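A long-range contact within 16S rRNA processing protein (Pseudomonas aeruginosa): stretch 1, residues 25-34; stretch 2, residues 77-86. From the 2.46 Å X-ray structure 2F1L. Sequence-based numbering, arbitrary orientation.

Stretch 1, residues 25-34: KIVSVYGIRG
Stretch 2, residues 77-86: LAAKLKGLDD

No direct hydrogen bond joins these two stretches; a water does the bridging. Water 1 accepts from Leu-81 N at 2.9 Å. Gly-34 O at 2.7 Å and Leu-84 O at 2.6 Å are also within hydrogen-bonding distance of the water, as acceptors.

The closest CA pair is Gly-34 CA and Asp-86 CA, 3.7 Å apart. Gly-34 has phi/psi 102/3, a conformation that calls for glycine. A CB there would sit 2.6 Å from Leu-84 O and 2.7 Å from Asp-86 N, so the bare CA lets the chains close. Gly-34 CA makes a CA-H...O contact with Asp-86 O at 3.6 Å, and Asp-85 CA makes another with Arg-33 O at 3.5 Å. Arg-33 O and Asp-85 O stand 3.2 Å apart; both are acceptors and form no bond. The Arg-33 side chain (m, t, t, then -59°) starts away from stretch 2.

Stretch 2 is extended through residues 77-81, then makes a type II turn from Leu-81 to Leu-84. Leu-84 N donates to Leu-81 O at 3.1 Å, and Gly-83 takes phi/psi 72/12. Lys-80 (t, p, t, p) braces the segment after the turn. Its NZ forms a salt bridge with Asp-85 OD1 at 2.7 Å and donates to Leu-84 O at 3.2 Å. Asp-86 (chi1 p) caps the helix that follows.

In stretch 1 a strand enters from before Lys-25, and the chain turns a corner at Ser-28. Tyr-30 CA lies 6.3 Å from Ala-78 CA. From this pair to Gly-34 and Asp-86 both chains run in broadly the same sense, stretch 2 spending eight residues where stretch 1 spends four. The CA-to-CB bond of Tyr-30 (chi1 t, chi2 83°) points toward stretch 2. Ala-78 CB sits over one ring face, 4.1 Å from the centroid of the Tyr-30 ring, in a CH-pi contact. Ile-26 (m, t) and Leu-81 (m, t) meet through their CD1 atoms at 4.3 Å, an apolar contact. Leu-84 (t, p) brings its CG to 3.5 Å from Gly-34 O.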

# COMPACT_ATOMS: atom_id res chain seq x y z
N LYS A 25 -2.90 -11.93 10.59
CA LYS A 25 -4.08 -12.56 11.13
C LYS A 25 -4.30 -13.91 10.51
O LYS A 25 -4.20 -14.04 9.29
CB LYS A 25 -5.28 -11.69 10.87
CG LYS A 25 -6.56 -12.30 11.45
CD LYS A 25 -7.61 -11.25 11.73
CE LYS A 25 -8.75 -11.80 12.57
NZ LYS A 25 -9.76 -10.75 12.83
N ILE A 26 -4.65 -14.89 11.35
CA ILE A 26 -4.97 -16.24 10.92
C ILE A 26 -6.41 -16.32 10.50
O ILE A 26 -7.32 -16.06 11.28
CB ILE A 26 -4.69 -17.28 12.04
CG1 ILE A 26 -3.24 -17.21 12.52
CG2 ILE A 26 -4.94 -18.69 11.56
CD1 ILE A 26 -2.87 -18.30 13.56
N VAL A 27 -6.65 -16.68 9.24
CA VAL A 27 -8.01 -16.55 8.68
C VAL A 27 -8.62 -17.81 8.14
O VAL A 27 -9.81 -17.86 7.87
CB VAL A 27 -8.04 -15.53 7.55
CG1 VAL A 27 -7.76 -14.15 8.09
CG2 VAL A 27 -7.01 -15.89 6.45
N SER A 28 -7.83 -18.86 7.99
CA SER A 28 -8.38 -20.10 7.52
C SER A 28 -7.31 -21.17 7.67
O SER A 28 -6.27 -20.93 8.27
CB SER A 28 -8.69 -19.93 6.03
OG SER A 28 -9.36 -21.08 5.54
N VAL A 29 -7.54 -22.31 7.04
CA VAL A 29 -6.57 -23.38 7.05
C VAL A 29 -5.98 -23.45 5.68
O VAL A 29 -6.54 -22.92 4.79
CB VAL A 29 -7.18 -24.72 7.44
CG1 VAL A 29 -7.64 -24.67 8.92
CG2 VAL A 29 -8.30 -25.11 6.49
N TYR A 30 -4.81 -24.07 5.55
CA TYR A 30 -4.21 -24.30 4.25
C TYR A 30 -3.78 -25.73 4.21
O TYR A 30 -2.94 -26.16 5.00
CB TYR A 30 -3.01 -23.39 4.07
CG TYR A 30 -2.45 -23.47 2.69
CD1 TYR A 30 -3.00 -22.73 1.68
CD2 TYR A 30 -1.37 -24.30 2.40
CE1 TYR A 30 -2.51 -22.81 0.40
CE2 TYR A 30 -0.87 -24.39 1.11
CZ TYR A 30 -1.46 -23.64 0.11
OH TYR A 30 -0.99 -23.69 -1.20
N GLY A 31 -4.37 -26.50 3.31
CA GLY A 31 -4.00 -27.91 3.18
C GLY A 31 -4.55 -28.71 4.35
O GLY A 31 -5.36 -28.23 5.14
N ILE A 32 -4.09 -29.93 4.47
CA ILE A 32 -4.71 -30.86 5.39
C ILE A 32 -3.73 -31.38 6.43
O ILE A 32 -4.05 -32.31 7.16
CB ILE A 32 -5.31 -32.06 4.60
CG1 ILE A 32 -4.21 -32.89 3.99
CG2 ILE A 32 -6.28 -31.60 3.50
CD1 ILE A 32 -4.68 -34.23 3.65
N ARG A 33 -2.54 -30.82 6.48
CA ARG A 33 -1.51 -31.30 7.38
C ARG A 33 -1.29 -30.31 8.54
O ARG A 33 -0.31 -30.42 9.30
CB ARG A 33 -0.23 -31.53 6.57
CG ARG A 33 -0.39 -32.67 5.54
CD ARG A 33 0.89 -32.90 4.71
NE ARG A 33 0.87 -34.09 3.85
CZ ARG A 33 0.70 -35.36 4.26
NH1 ARG A 33 0.49 -35.67 5.54
NH2 ARG A 33 0.71 -36.36 3.38
N GLY A 34 -2.22 -29.35 8.65
CA GLY A 34 -2.28 -28.46 9.78
C GLY A 34 -1.74 -27.05 9.62
O GLY A 34 -1.73 -26.29 10.60
N LEU A 77 -0.14 -15.97 3.10
CA LEU A 77 0.89 -16.85 3.58
C LEU A 77 0.30 -18.15 4.08
O LEU A 77 -0.84 -18.17 4.56
CB LEU A 77 1.62 -16.22 4.73
CG LEU A 77 2.71 -15.22 4.38
CD1 LEU A 77 2.06 -13.93 3.94
CD2 LEU A 77 3.58 -14.94 5.62
N ALA A 78 1.09 -19.22 4.02
CA ALA A 78 0.82 -20.47 4.77
C ALA A 78 1.91 -20.65 5.83
O ALA A 78 3.10 -20.50 5.57
CB ALA A 78 0.78 -21.68 3.84
N ALA A 79 1.47 -21.00 7.02
CA ALA A 79 2.33 -21.05 8.17
C ALA A 79 2.13 -22.38 8.88
O ALA A 79 1.00 -22.82 9.03
CB ALA A 79 1.99 -19.94 9.09
N LYS A 80 3.24 -23.00 9.28
CA LYS A 80 3.25 -24.22 10.05
C LYS A 80 3.61 -23.85 11.48
O LYS A 80 4.70 -23.33 11.72
CB LYS A 80 4.25 -25.24 9.48
CG LYS A 80 4.31 -26.62 10.19
CD LYS A 80 3.07 -27.50 9.89
CE LYS A 80 3.05 -28.84 10.67
NZ LYS A 80 3.34 -28.62 12.10
N LEU A 81 2.70 -24.11 12.41
CA LEU A 81 2.93 -23.84 13.84
C LEU A 81 3.29 -25.13 14.58
O LEU A 81 2.79 -26.22 14.25
CB LEU A 81 1.71 -23.20 14.47
CG LEU A 81 1.12 -22.00 13.71
CD1 LEU A 81 -0.05 -21.47 14.49
CD2 LEU A 81 2.15 -20.92 13.50
N LYS A 82 4.14 -25.00 15.59
CA LYS A 82 4.70 -26.17 16.26
C LYS A 82 3.56 -26.90 16.92
O LYS A 82 2.74 -26.30 17.58
CB LYS A 82 5.78 -25.79 17.28
CG LYS A 82 6.48 -27.01 17.83
CD LYS A 82 7.71 -26.68 18.64
CE LYS A 82 8.24 -27.94 19.27
NZ LYS A 82 9.04 -27.63 20.48
N GLY A 83 3.50 -28.21 16.69
CA GLY A 83 2.50 -29.07 17.30
C GLY A 83 1.08 -28.93 16.78
O GLY A 83 0.15 -29.46 17.39
N LEU A 84 0.91 -28.24 15.67
CA LEU A 84 -0.40 -28.13 15.00
C LEU A 84 -0.28 -28.94 13.70
O LEU A 84 0.22 -28.45 12.68
CB LEU A 84 -0.74 -26.65 14.74
CG LEU A 84 -2.04 -26.26 14.06
CD1 LEU A 84 -3.19 -26.81 14.83
CD2 LEU A 84 -2.19 -24.78 13.97
N ASP A 85 -0.72 -30.20 13.76
CA ASP A 85 -0.46 -31.17 12.69
C ASP A 85 -1.66 -31.76 11.95
O ASP A 85 -1.49 -32.73 11.22
CB ASP A 85 0.42 -32.27 13.23
CG ASP A 85 1.67 -31.73 13.86
OD1 ASP A 85 2.37 -30.91 13.23
OD2 ASP A 85 1.96 -32.11 15.00
N ASP A 86 -2.86 -31.22 12.11
CA ASP A 86 -3.93 -31.54 11.13
C ASP A 86 -4.92 -30.41 10.93
O ASP A 86 -5.06 -29.50 11.75
CB ASP A 86 -4.71 -32.77 11.54
CG ASP A 86 -5.54 -32.53 12.75
OD1 ASP A 86 -4.93 -32.46 13.81
OD2 ASP A 86 -6.75 -32.33 12.62
O HOH W 1 0.70 -26.07 11.70